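Local coordinates for Pex (Synechococcus elongatus PCC 7942, PDB 2E1N), which probably binds DNA as a PadR-like winged-helix transcriptional regulator and acts as a period-extending modifier of the cyanobacterial circadian clock, at residues B[66-69]-B[70-74]; B[75-78]-B[79-83]; B[92-95]-B[96-100]; B[40-43]-B[44-48]; B[117-120]-B[121-124]. All coordinates share one frame; numbering follows the deposited sequence.

Contact 1 of 5, residues B[66-69]-B[70-74]; sequences LSDT and VLYTA
Leu66 lays its CD1 against Val70 CG1, 3.8 Å away, at the start of helix 68-80, and this is the tightly packed part of the contact. Its CD2 lies 4.1 Å from Leu71 CD1, the two leucine side chains crossing at about a right angle. This fork rests on a first torsion of 177°, which carries CG of Leu66 away from the backbone N and over the coming turn. Replacing Leu66 by an alanine would probably open a gap over Val70 and Leu71 and leave both without their apolar lid. Ser67 is the N-cap: its OG accepts the amide of Val70 (N to OG 3.2 Å) in a fairly straight bond, 163° at the hydrogen, and its carbonyl O takes Leu71 N at 2.9 Å.

The solvent side is looser. Asp68 and Tyr72 run side by side in the same direction, carboxylate and ring only 16° from coplanar, with Asp68 OD1 3.3 Å from Tyr72 CE1. Thr69, also exposed, receives the backbone amide of Thr73 on its carbonyl O.

On the inner side, Leu66 and Leu71 press on Ile54 of helix 50-60, and Leu66 and Val70 reach Ala35 of helix 32-43, whose Val36 meets Ala74.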
loop_
_atom_site.group_PDB
_atom_site.type_symbol
_atom_site.label_atom_id
_atom_site.label_comp_id
_atom_site.label_asym_id
_atom_site.label_seq_id
_atom_site.Cartn_x
_atom_site.Cartn_y
_atom_site.Cartn_z
ATOM N N LEU B 66 -6.798 9.763 5.296
ATOM C CA LEU B 66 -7.261 10.631 4.228
ATOM C C LEU B 66 -6.796 12.025 4.547
ATOM O O LEU B 66 -7.011 12.518 5.668
ATOM C CB LEU B 66 -8.792 10.565 4.127
ATOM C CG LEU B 66 -9.470 11.463 3.093
ATOM C CD1 LEU B 66 -8.888 11.130 1.699
ATOM C CD2 LEU B 66 -10.953 11.123 3.221
ATOM N N SER B 67 -6.104 12.653 3.582
ATOM C CA SER B 67 -5.665 14.023 3.707
ATOM C C SER B 67 -6.737 15.013 3.248
ATOM O O SER B 67 -7.605 14.713 2.412
ATOM C CB SER B 67 -4.378 14.265 2.932
ATOM O OG SER B 67 -4.593 14.205 1.507
ATOM N N ASP B 68 -6.657 16.235 3.766
ATOM C CA ASP B 68 -7.562 17.265 3.256
ATOM C C ASP B 68 -7.426 17.532 1.760
ATOM O O ASP B 68 -8.409 17.769 1.055
ATOM C CB ASP B 68 -7.388 18.550 4.043
ATOM C CG ASP B 68 -8.237 18.525 5.229
ATOM O OD1 ASP B 68 -9.478 18.681 5.043
ATOM O OD2 ASP B 68 -7.716 18.222 6.304
ATOM N N THR B 69 -6.200 17.463 1.273
ATOM C CA THR B 69 -5.927 17.683 -0.131
ATOM C C THR B 69 -6.689 16.686 -1.039
ATOM O O THR B 69 -7.384 17.049 -2.014
ATOM C CB THR B 69 -4.424 17.472 -0.359
ATOM O OG1 THR B 69 -3.666 18.088 0.714
ATOM C CG2 THR B 69 -4.035 18.030 -1.689
ATOM N N VAL B 70 -6.550 15.427 -0.701
ATOM C CA VAL B 70 -7.184 14.341 -1.483
ATOM C C VAL B 70 -8.696 14.337 -1.271
ATOM O O VAL B 70 -9.474 14.149 -2.226
ATOM C CB VAL B 70 -6.575 13.001 -1.158
ATOM C CG1 VAL B 70 -7.440 11.870 -1.764
ATOM C CG2 VAL B 70 -5.110 12.969 -1.613
ATOM N N LEU B 71 -9.131 14.610 -0.048
ATOM C CA LEU B 71 -10.578 14.733 0.221
ATOM C C LEU B 71 -11.222 15.811 -0.650
ATOM O O LEU B 71 -12.263 15.601 -1.249
ATOM C CB LEU B 71 -10.845 15.030 1.689
ATOM C CG LEU B 71 -12.307 15.316 2.047
ATOM C CD1 LEU B 71 -13.200 14.148 1.692
ATOM C CD2 LEU B 71 -12.393 15.765 3.530
ATOM N N TYR B 72 -10.583 16.961 -0.758
ATOM C CA TYR B 72 -11.217 18.037 -1.495
ATOM C C TYR B 72 -11.174 17.788 -2.989
ATOM O O TYR B 72 -12.115 18.140 -3.701
ATOM C CB TYR B 72 -10.677 19.363 -1.031
ATOM C CG TYR B 72 -11.404 19.746 0.266
ATOM C CD1 TYR B 72 -10.773 19.663 1.507
ATOM C CD2 TYR B 72 -12.763 20.073 0.249
ATOM C CE1 TYR B 72 -11.453 19.978 2.685
ATOM C CE2 TYR B 72 -13.453 20.370 1.411
ATOM C CZ TYR B 72 -12.802 20.318 2.622
ATOM O OH TYR B 72 -13.487 20.633 3.775
ATOM N N THR B 73 -10.133 17.105 -3.458
ATOM C CA THR B 73 -10.086 16.567 -4.835
ATOM C C THR B 73 -11.272 15.652 -5.138
ATOM O O THR B 73 -11.982 15.766 -6.179
ATOM C CB THR B 73 -8.790 15.795 -5.057
ATOM O OG1 THR B 73 -7.685 16.724 -4.934
ATOM C CG2 THR B 73 -8.775 15.127 -6.445
ATOM N N ALA B 74 -11.500 14.742 -4.224
ATOM C CA ALA B 74 -12.608 13.783 -4.361
ATOM C C ALA B 74 -13.951 14.455 -4.293
ATOM O O ALA B 74 -14.868 14.151 -5.114
ATOM C CB ALA B 74 -12.513 12.743 -3.274
#

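Contact 2 of 5, residues B[75-78]-B[79-83]; sequences LKFL and EDEQI
Three i to i+4 bonds carry the helix through Glu79 N to Leu75 O, Asp80 N to Lys76 O and Glu81 N to Phe77 O, before Gln82 turns to positive phi and Ile83 N closes on Leu78 O at 2.9 Å. The last bond runs nearly straight out from the carbonyl. Phe77 offers one ring face to Glu81, whose CG sits 3.8 Å from the ring centroid in a CH-pi contact, 23° off the normal. The Glu81 chain bends at its second torsion (-66°), and its OE1 then comes within 3.7 Å of Phe77 CE1. This ending is a Schellman motif, and it closes helix 68-80, the helix that in winged-helix proteins usually reads DNA, just before the chain enters the first strand of the wing. In such a motif apolar residues commonly meet across the turn, and here Leu78 CD2 touches Ile83 CD1 at 3.8 Å, the pair leaning on Leu40 of helix 32-43. On the exposed side Lys76 CG passes 3.6 Å from Asp80 OD2, but the lysine extends onward, keeping NZ 5.3 Å from that oxygen. Phe77 also meets Phe15 of the second subunit, the ring planes at a steep angle.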
loop_
_atom_site.group_PDB
_atom_site.type_symbol
_atom_site.label_atom_id
_atom_site.label_comp_id
_atom_site.label_asym_id
_atom_site.label_seq_id
_atom_site.Cartn_x
_atom_site.Cartn_y
_atom_site.Cartn_z
ATOM N N LEU B 75 -14.113 15.359 -3.343
ATOM C CA LEU B 75 -15.413 16.076 -3.245
ATOM C C LEU B 75 -15.704 16.945 -4.459
ATOM O O LEU B 75 -16.822 16.954 -4.943
ATOM C CB LEU B 75 -15.536 16.911 -2.013
ATOM C CG LEU B 75 -15.451 16.190 -0.662
ATOM C CD1 LEU B 75 -15.208 17.226 0.468
ATOM C CD2 LEU B 75 -16.674 15.362 -0.481
ATOM N N LYS B 76 -14.711 17.654 -4.952
ATOM C CA LYS B 76 -14.895 18.483 -6.119
ATOM C C LYS B 76 -15.278 17.643 -7.335
ATOM O O LYS B 76 -16.153 18.040 -8.103
ATOM C CB LYS B 76 -13.639 19.279 -6.406
ATOM C CG LYS B 76 -13.830 20.294 -7.502
ATOM C CD LYS B 76 -12.505 20.904 -7.936
ATOM C CE LYS B 76 -12.712 22.324 -8.481
ATOM N NZ LYS B 76 -11.438 22.995 -8.876
ATOM N N PHE B 77 -14.623 16.502 -7.538
ATOM C CA PHE B 77 -14.942 15.592 -8.639
ATOM C C PHE B 77 -16.392 15.169 -8.568
ATOM O O PHE B 77 -17.134 15.216 -9.548
ATOM C CB PHE B 77 -14.043 14.358 -8.597
ATOM C CG PHE B 77 -14.429 13.276 -9.549
ATOM C CD1 PHE B 77 -14.222 13.432 -10.917
ATOM C CD2 PHE B 77 -15.068 12.116 -9.110
ATOM C CE1 PHE B 77 -14.611 12.431 -11.810
ATOM C CE2 PHE B 77 -15.455 11.139 -9.979
ATOM C CZ PHE B 77 -15.217 11.291 -11.358
ATOM N N LEU B 78 -16.787 14.737 -7.385
ATOM C CA LEU B 78 -18.130 14.174 -7.172
ATOM C C LEU B 78 -19.182 15.243 -7.318
ATOM O O LEU B 78 -20.292 14.944 -7.754
ATOM C CB LEU B 78 -18.212 13.547 -5.785
ATOM C CG LEU B 78 -17.434 12.224 -5.639
ATOM C CD1 LEU B 78 -17.529 11.767 -4.168
ATOM C CD2 LEU B 78 -17.998 11.204 -6.614
ATOM N N GLU B 79 -18.855 16.490 -6.969
ATOM C CA GLU B 79 -19.822 17.584 -7.191
ATOM C C GLU B 79 -19.941 17.937 -8.676
ATOM O O GLU B 79 -21.045 18.114 -9.240
ATOM C CB GLU B 79 -19.394 18.846 -6.437
ATOM C CG GLU B 79 -19.513 18.787 -4.978
ATOM C CD GLU B 79 -19.073 20.107 -4.351
ATOM O OE1 GLU B 79 -19.922 20.742 -3.696
ATOM O OE2 GLU B 79 -17.906 20.520 -4.562
ATOM N N ASP B 80 -18.781 18.038 -9.319
ATOM C CA ASP B 80 -18.698 18.319 -10.756
ATOM C C ASP B 80 -19.410 17.271 -11.636
ATOM O O ASP B 80 -19.999 17.590 -12.669
ATOM C CB ASP B 80 -17.235 18.480 -11.162
ATOM C CG ASP B 80 -16.593 19.791 -10.641
ATOM O OD1 ASP B 80 -17.279 20.673 -10.082
ATOM O OD2 ASP B 80 -15.346 19.925 -10.762
ATOM N N GLU B 81 -19.364 16.024 -11.218
ATOM C CA GLU B 81 -20.050 14.941 -11.879
ATOM C C GLU B 81 -21.499 14.775 -11.419
ATOM O O GLU B 81 -22.168 13.872 -11.882
ATOM C CB GLU B 81 -19.271 13.643 -11.630
ATOM C CG GLU B 81 -17.866 13.631 -12.254
ATOM C CD GLU B 81 -17.868 13.645 -13.761
ATOM O OE1 GLU B 81 -16.831 13.993 -14.331
ATOM O OE2 GLU B 81 -18.894 13.331 -14.400
ATOM N N GLN B 82 -21.967 15.639 -10.518
ATOM C CA GLN B 82 -23.355 15.705 -10.048
ATOM C C GLN B 82 -23.765 14.492 -9.260
ATOM O O GLN B 82 -24.962 14.180 -9.224
ATOM C CB GLN B 82 -24.359 15.942 -11.217
ATOM C CG GLN B 82 -24.042 17.215 -11.985
ATOM C CD GLN B 82 -25.113 17.638 -12.961
ATOM O OE1 GLN B 82 -26.078 16.868 -13.301
ATOM N NE2 GLN B 82 -24.998 18.859 -13.407
ATOM N N ILE B 83 -22.805 13.815 -8.620
ATOM C CA ILE B 83 -23.135 12.651 -7.805
ATOM C C ILE B 83 -23.496 13.058 -6.365
ATOM O O ILE B 83 -24.380 12.410 -5.697
ATOM C CB ILE B 83 -21.963 11.679 -7.795
ATOM C CG1 ILE B 83 -21.645 11.271 -9.209
ATOM C CG2 ILE B 83 -22.300 10.397 -6.942
ATOM C CD1 ILE B 83 -20.452 10.333 -9.326
#

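Contact 3 of 5, residues B[92-95]-B[96-100]; sequences EGRG and RPRRM. With SO4 (sulfate ion), chain D.
Arg94 and Arg96 are joined first by hydrogen bonds. Arg94 turns the side of its guanidinium to the carbonyl of Arg96, with NE at 2.7 Å and NH2 at 3.0 Å from Arg96 O. Both come from the same face of the carbonyl plane, although that oxygen lies nearly in the guanidinium plane. A bend at the third torsion of Arg94 (82°) swings the group round to this grip.

The second interaction is a stack: the Arg96 guanidinium lies flat over that of Arg94, centres 3.9 Å apart and planes 18° from parallel.

The third is shared binding of a sulfate ion, probably from the crystallisation liquor. Arg96 NH1 donates to O1 of the sulfate at 3.0 Å, and O4 accepts from Arg94 NH1 (3.2 Å) and from Arg98 NH1 (3.1 Å). Thr51 OG1, from helix 50-60, also bonds the ion. A leucine in place of Arg94 would probably leave Arg96 O without these two donors, strip the Arg96 guanidinium of the plane it lies on, and weaken the hold on the anion.

The anion probably offsets part of the positive charge of the three arginines gathered round it. Since residues 92-100 run from the loop of the wing hairpin into the first part of strand 98-103, the site is consistent with a place where a DNA phosphate could bind.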
loop_
_atom_site.group_PDB
_atom_site.type_symbol
_atom_site.label_atom_id
_atom_site.label_comp_id
_atom_site.label_asym_id
_atom_site.label_seq_id
_atom_site.Cartn_x
_atom_site.Cartn_y
_atom_site.Cartn_z
ATOM N N GLU B 92 -24.126 24.072 16.675
ATOM C CA GLU B 92 -24.239 24.554 18.078
ATOM C C GLU B 92 -22.996 25.291 18.616
ATOM O O GLU B 92 -21.882 24.760 18.635
ATOM C CB GLU B 92 -24.530 23.357 18.999
ATOM C CG GLU B 92 -25.642 23.563 20.028
ATOM C CD GLU B 92 -25.141 23.854 21.444
ATOM O OE1 GLU B 92 -26.006 24.042 22.337
ATOM O OE2 GLU B 92 -23.906 23.890 21.669
ATOM N N GLY B 93 -23.210 26.518 19.068
ATOM C CA GLY B 93 -22.177 27.311 19.708
ATOM C C GLY B 93 -21.017 27.744 18.840
ATOM O O GLY B 93 -19.944 28.040 19.354
ATOM N N ARG B 94 -21.223 27.804 17.532
ATOM C CA ARG B 94 -20.161 28.195 16.603
ATOM C C ARG B 94 -20.676 29.118 15.500
ATOM O O ARG B 94 -21.738 28.873 14.910
ATOM C CB ARG B 94 -19.539 26.962 15.952
ATOM C CG ARG B 94 -18.163 27.240 15.370
ATOM C CD ARG B 94 -17.594 26.011 14.724
ATOM N NE ARG B 94 -18.086 25.792 13.365
ATOM C CZ ARG B 94 -17.911 24.656 12.691
ATOM N NH1 ARG B 94 -17.265 23.650 13.264
ATOM N NH2 ARG B 94 -18.371 24.518 11.452
ATOM N N GLY B 95 -19.894 30.157 15.212
ATOM C CA GLY B 95 -20.217 31.085 14.143
ATOM C C GLY B 95 -20.066 30.430 12.776
ATOM O O GLY B 95 -20.937 30.561 11.925
ATOM N N ARG B 96 -18.951 29.722 12.582
ATOM C CA ARG B 96 -18.623 29.136 11.288
ATOM C C ARG B 96 -19.615 28.031 10.927
ATOM O O ARG B 96 -19.825 27.103 11.707
ATOM C CB ARG B 96 -17.196 28.591 11.311
ATOM C CG ARG B 96 -16.669 28.173 9.951
ATOM C CD ARG B 96 -15.168 28.132 9.969
ATOM N NE ARG B 96 -14.648 27.265 11.026
ATOM C CZ ARG B 96 -14.600 25.938 10.956
ATOM N NH1 ARG B 96 -15.079 25.300 9.890
ATOM N NH2 ARG B 96 -14.102 25.242 11.969
ATOM N N PRO B 97 -20.237 28.127 9.739
ATOM C CA PRO B 97 -21.148 27.057 9.330
ATOM C C PRO B 97 -20.365 25.874 8.814
ATOM O O PRO B 97 -19.171 25.993 8.499
ATOM C CB PRO B 97 -21.996 27.697 8.231
ATOM C CG PRO B 97 -21.136 28.766 7.656
ATOM C CD PRO B 97 -20.105 29.171 8.711
ATOM N N ARG B 98 -21.047 24.734 8.749
ATOM C CA ARG B 98 -20.430 23.446 8.410
ATOM C C ARG B 98 -20.961 23.030 7.044
ATOM O O ARG B 98 -22.146 23.029 6.816
ATOM C CB ARG B 98 -20.809 22.422 9.477
ATOM C CG ARG B 98 -20.263 21.030 9.274
ATOM C CD ARG B 98 -19.456 20.654 10.500
ATOM N NE ARG B 98 -20.248 19.866 11.393
ATOM C CZ ARG B 98 -19.979 19.620 12.658
ATOM N NH1 ARG B 98 -18.903 20.108 13.275
ATOM N NH2 ARG B 98 -20.825 18.855 13.306
ATOM N N ARG B 99 -20.068 22.676 6.132
ATOM C CA ARG B 99 -20.502 22.205 4.823
ATOM C C ARG B 99 -20.739 20.716 4.976
ATOM O O ARG B 99 -19.771 19.955 5.241
ATOM C CB ARG B 99 -19.433 22.474 3.773
ATOM C CG ARG B 99 -19.865 22.241 2.342
ATOM C CD ARG B 99 -20.934 23.202 1.977
ATOM N NE ARG B 99 -21.305 23.168 0.565
ATOM C CZ ARG B 99 -22.378 23.769 0.073
ATOM N NH1 ARG B 99 -23.253 24.368 0.871
ATOM N NH2 ARG B 99 -22.633 23.690 -1.225
ATOM N N MET B 100 -21.996 20.321 4.818
ATOM C CA MET B 100 -22.409 18.929 4.749
ATOM C C MET B 100 -22.519 18.459 3.290
ATOM O O MET B 100 -22.807 19.250 2.389
ATOM C CB MET B 100 -23.782 18.752 5.392
ATOM C CG MET B 100 -23.868 19.154 6.852
ATOM S SD MET B 100 -22.878 18.136 7.963
ATOM C CE MET B 100 -23.647 16.524 7.762
HETATM S S SO4 D . -16.078 21.510 10.504
HETATM O O1 SO4 D . -14.921 22.381 10.462
HETATM O O2 SO4 D . -17.220 22.325 10.159
HETATM O O3 SO4 D . -15.974 20.385 9.587
HETATM O O4 SO4 D . -16.250 21.018 11.862
#

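Contact 4 of 5, residues B[40-43]-B[44-48]; sequences LAVL and RHEDS
Val42, in the last turn of helix 32-43, meets Glu46 just after the helix ends, and Val42 O takes two amides, His45 N and Glu46 N. Glu46 CG stands between the residue's own N and carbonyl carbon (chi1 61°). The chain then runs out extended, laying Glu46 OE2 3.8 Å from Val42 CG1. Leu43, with CG set beside its backbone N, sends CD2 across the turn to within 3.6 Å of Ser48 N and 4.0 Å of Ser48 CB, and Leu43 CA makes a nearly straight C-H...O contact of 3.2 Å to Glu46 O. Arg44 rises over Leu40 O, its CG 3.2 Å away, and kinks at the third torsion (52°) toward Asp109 and Ser111, which hold its NH1. A water links Leu43 O to Asp47 OD1, while Ser48 OG bonds Glu52.

The arrangement is the turn that, in a winged-helix fold, leads from the first core helix to the short strand 48-49 at the edge of the wing sheet.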
loop_
_atom_site.group_PDB
_atom_site.type_symbol
_atom_site.label_atom_id
_atom_site.label_comp_id
_atom_site.label_asym_id
_atom_site.label_seq_id
_atom_site.Cartn_x
_atom_site.Cartn_y
_atom_site.Cartn_z
ATOM N N LEU B 40 -18.179 7.884 -1.141
ATOM C CA LEU B 40 -19.481 7.407 -1.570
ATOM C C LEU B 40 -20.049 6.272 -0.728
ATOM O O LEU B 40 -21.254 6.257 -0.447
ATOM C CB LEU B 40 -19.456 7.065 -3.060
ATOM C CG LEU B 40 -19.358 8.291 -4.005
ATOM C CD1 LEU B 40 -19.312 7.801 -5.462
ATOM C CD2 LEU B 40 -20.491 9.370 -3.800
ATOM N N ALA B 41 -19.177 5.367 -0.274
ATOM C CA ALA B 41 -19.572 4.294 0.666
ATOM C C ALA B 41 -20.197 4.886 1.947
ATOM O O ALA B 41 -21.210 4.355 2.430
ATOM C CB ALA B 41 -18.379 3.392 0.986
ATOM N N VAL B 42 -19.625 5.970 2.466
ATOM C CA VAL B 42 -20.170 6.665 3.635
ATOM C C VAL B 42 -21.512 7.316 3.342
ATOM O O VAL B 42 -22.485 7.109 4.071
ATOM C CB VAL B 42 -19.169 7.700 4.205
ATOM C CG1 VAL B 42 -19.789 8.480 5.383
ATOM C CG2 VAL B 42 -17.876 7.001 4.629
ATOM N N LEU B 43 -21.565 8.092 2.255
ATOM C CA LEU B 43 -22.728 8.897 1.923
ATOM C C LEU B 43 -23.951 8.062 1.529
ATOM O O LEU B 43 -25.081 8.549 1.581
ATOM C CB LEU B 43 -22.341 9.902 0.829
ATOM C CG LEU B 43 -21.313 10.958 1.224
ATOM C CD1 LEU B 43 -21.125 11.967 0.071
ATOM C CD2 LEU B 43 -21.704 11.729 2.526
ATOM N N ARG B 44 -23.735 6.806 1.125
ATOM C CA ARG B 44 -24.849 5.901 0.872
ATOM C C ARG B 44 -25.632 5.567 2.149
ATOM O O ARG B 44 -26.787 5.140 2.039
ATOM C CB ARG B 44 -24.389 4.627 0.172
ATOM C CG ARG B 44 -23.996 4.902 -1.277
ATOM C CD ARG B 44 -23.487 3.655 -1.984
ATOM N NE ARG B 44 -24.412 2.550 -1.838
ATOM C CZ ARG B 44 -25.511 2.386 -2.547
ATOM N NH1 ARG B 44 -25.878 3.256 -3.471
ATOM N NH2 ARG B 44 -26.255 1.329 -2.315
ATOM N N HIS B 45 -25.015 5.725 3.324
ATOM C CA HIS B 45 -25.696 5.517 4.606
ATOM C C HIS B 45 -26.066 6.774 5.386
ATOM O O HIS B 45 -27.007 6.747 6.164
ATOM C CB HIS B 45 -24.820 4.677 5.512
ATOM C CG HIS B 45 -24.221 3.493 4.827
ATOM N ND1 HIS B 45 -22.867 3.221 4.861
ATOM C CD2 HIS B 45 -24.784 2.532 4.053
ATOM C CE1 HIS B 45 -22.627 2.127 4.160
ATOM N NE2 HIS B 45 -23.771 1.691 3.659
ATOM N N GLU B 46 -25.292 7.844 5.249
ATOM C CA GLU B 46 -25.492 9.036 6.066
ATOM C C GLU B 46 -24.857 10.243 5.384
ATOM O O GLU B 46 -23.826 10.100 4.730
ATOM C CB GLU B 46 -24.830 8.843 7.434
ATOM C CG GLU B 46 -23.320 8.611 7.389
ATOM C CD GLU B 46 -22.695 8.328 8.752
ATOM O OE1 GLU B 46 -23.410 8.423 9.785
ATOM O OE2 GLU B 46 -21.480 8.026 8.789
ATOM N N ASP B 47 -25.412 11.430 5.611
ATOM C CA ASP B 47 -24.769 12.657 5.176
ATOM C C ASP B 47 -23.524 12.841 6.056
ATOM O O ASP B 47 -23.512 12.428 7.219
ATOM C CB ASP B 47 -25.689 13.858 5.346
ATOM C CG ASP B 47 -26.918 13.801 4.463
ATOM O OD1 ASP B 47 -27.120 12.799 3.742
ATOM O OD2 ASP B 47 -27.699 14.784 4.537
ATOM N N SER B 48 -22.503 13.483 5.532
ATOM C CA SER B 48 -21.282 13.691 6.299
ATOM C C SER B 48 -20.608 15.012 5.926
ATOM O O SER B 48 -21.158 15.826 5.168
ATOM C CB SER B 48 -20.363 12.460 6.198
ATOM O OG SER B 48 -19.333 12.473 7.210
HETATM O O HOH W 1 -26.024 11.171 1.807
#

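Contact 5 of 5, residues B[117-120]-B[121-124]; sequences LWER and YLSS
Trp118 spreads its indole under Leu122, one turn further along the helix. Leu122 CD1 stands over one face, 3.9 Å from the centroid of the Trp118 five-membered ring and nearest to NE1 at 3.5 Å, while CD2 hangs above the six-membered part, 4.0 Å from CZ2. The indole gets there because CG points away from the backbone N (173°), carrying the ring forward along the helix, toward Leu122. Beneath this pair Leu122 N donates to Trp118 O at 2.9 Å.

Near the helix end Ser123 OG folds back toward the carbonyls of Glu119 and Arg120, at 3.2 Å from Glu119 O and 2.9 Å from Arg120 O. Ser124 N reaches Arg120 O in a weak bond.

The Trp118 ring also meets Tyr38 and packs on Ala41, both of helix 32-43, while Leu117 and Tyr121 touch Phe22 of the second subunit. Helix 110-123 thus covers the winged-helix core and takes part in the dimer, as C-terminal helices of PadR-like proteins often do.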
loop_
_atom_site.group_PDB
_atom_site.type_symbol
_atom_site.label_atom_id
_atom_site.label_comp_id
_atom_site.label_asym_id
_atom_site.label_seq_id
_atom_site.Cartn_x
_atom_site.Cartn_y
_atom_site.Cartn_z
ATOM N N LEU B 117 -16.559 -0.868 -5.159
ATOM C CA LEU B 117 -15.136 -0.946 -5.450
ATOM C C LEU B 117 -14.291 -0.726 -4.167
ATOM O O LEU B 117 -13.228 -1.332 -4.001
ATOM C CB LEU B 117 -14.736 0.056 -6.523
ATOM C CG LEU B 117 -15.292 -0.116 -7.944
ATOM C CD1 LEU B 117 -14.861 1.078 -8.783
ATOM C CD2 LEU B 117 -14.825 -1.407 -8.569
ATOM N N TRP B 118 -14.755 0.157 -3.280
ATOM C CA TRP B 118 -14.154 0.321 -1.957
ATOM C C TRP B 118 -14.204 -0.978 -1.148
ATOM O O TRP B 118 -13.160 -1.499 -0.718
ATOM C CB TRP B 118 -14.880 1.448 -1.208
ATOM C CG TRP B 118 -14.506 1.637 0.217
ATOM C CD1 TRP B 118 -15.322 1.491 1.312
ATOM C CD2 TRP B 118 -13.241 2.037 0.712
ATOM N NE1 TRP B 118 -14.623 1.755 2.459
ATOM C CE2 TRP B 118 -13.345 2.107 2.116
ATOM C CE3 TRP B 118 -12.012 2.333 0.105
ATOM C CZ2 TRP B 118 -12.281 2.454 2.917
ATOM C CZ3 TRP B 118 -10.969 2.682 0.895
ATOM C CH2 TRP B 118 -11.103 2.731 2.300
ATOM N N GLU B 119 -15.403 -1.502 -0.978
ATOM C CA GLU B 119 -15.606 -2.674 -0.124
ATOM C C GLU B 119 -14.820 -3.875 -0.663
ATOM O O GLU B 119 -14.173 -4.623 0.102
ATOM C CB GLU B 119 -17.088 -3.023 0.005
ATOM C CG GLU B 119 -18.002 -1.906 0.518
ATOM C CD GLU B 119 -17.745 -1.466 1.982
ATOM O OE1 GLU B 119 -18.210 -0.353 2.342
ATOM O OE2 GLU B 119 -17.118 -2.215 2.770
ATOM N N ARG B 120 -14.840 -4.044 -1.979
ATOM C CA ARG B 120 -14.083 -5.144 -2.587
ATOM C C ARG B 120 -12.583 -4.965 -2.321
ATOM O O ARG B 120 -11.902 -5.916 -1.922
ATOM C CB ARG B 120 -14.417 -5.290 -4.077
ATOM C CG ARG B 120 -15.822 -5.869 -4.311
ATOM C CD ARG B 120 -15.959 -6.616 -5.651
ATOM N NE ARG B 120 -17.350 -6.995 -5.965
ATOM C CZ ARG B 120 -17.816 -8.248 -6.090
ATOM N NH1 ARG B 120 -17.033 -9.305 -5.920
ATOM N NH2 ARG B 120 -19.100 -8.450 -6.386
ATOM N N TYR B 121 -12.089 -3.739 -2.494
ATOM C CA TYR B 121 -10.706 -3.403 -2.189
ATOM C C TYR B 121 -10.346 -3.745 -0.739
ATOM O O TYR B 121 -9.245 -4.253 -0.462
ATOM C CB TYR B 121 -10.467 -1.917 -2.452
ATOM C CG TYR B 121 -9.091 -1.424 -2.101
ATOM C CD1 TYR B 121 -8.083 -1.394 -3.053
ATOM C CD2 TYR B 121 -8.806 -0.957 -0.821
ATOM C CE1 TYR B 121 -6.834 -0.932 -2.747
ATOM C CE2 TYR B 121 -7.562 -0.496 -0.506
ATOM C CZ TYR B 121 -6.577 -0.488 -1.472
ATOM O OH TYR B 121 -5.326 -0.005 -1.159
ATOM N N LEU B 122 -11.269 -3.482 0.178
ATOM C CA LEU B 122 -11.020 -3.761 1.594
ATOM C C LEU B 122 -10.795 -5.249 1.860
ATOM O O LEU B 122 -9.889 -5.620 2.607
ATOM C CB LEU B 122 -12.157 -3.243 2.461
ATOM C CG LEU B 122 -12.146 -1.727 2.621
ATOM C CD1 LEU B 122 -13.284 -1.325 3.496
ATOM C CD2 LEU B 122 -10.786 -1.237 3.163
ATOM N N SER B 123 -11.610 -6.096 1.247
ATOM C CA SER B 123 -11.424 -7.547 1.391
ATOM C C SER B 123 -10.175 -8.084 0.659
ATOM O O SER B 123 -9.678 -9.157 1.001
ATOM C CB SER B 123 -12.681 -8.303 0.961
ATOM O OG SER B 123 -13.295 -7.692 -0.152
ATOM N N SER B 124 -9.659 -7.340 -0.317
ATOM C CA SER B 124 -8.470 -7.751 -1.072
ATOM C C SER B 124 -7.173 -7.401 -0.370
ATOM O O SER B 124 -6.474 -8.302 0.091
ATOM C CB SER B 124 -8.466 -7.099 -2.448
ATOM O OG SER B 124 -9.475 -7.668 -3.250
#

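Along the chain the order is contact 4, contact 1, contact 2, contact 3 and contact 5. Contacts 1 and 2 are the start and finish of helix 68-80, which joins them, centres 13 Å apart. Contact 4, at the end of helix 32-43, touches three of the others: Leu40 packs on Leu78 and Ile83 of contact 2, Ala41 on Trp118 of contact 5, and Met100 of contact 3 reaches back to Ser48. Contacts 3 and 5 lie about 34 Å apart between centres, on opposite sides of the chain's centre. The anion-binding hairpin therefore projects far from helix 110-123, which, like contact 2, touches the second subunit, a layout consistent with DNA binding by a dimer.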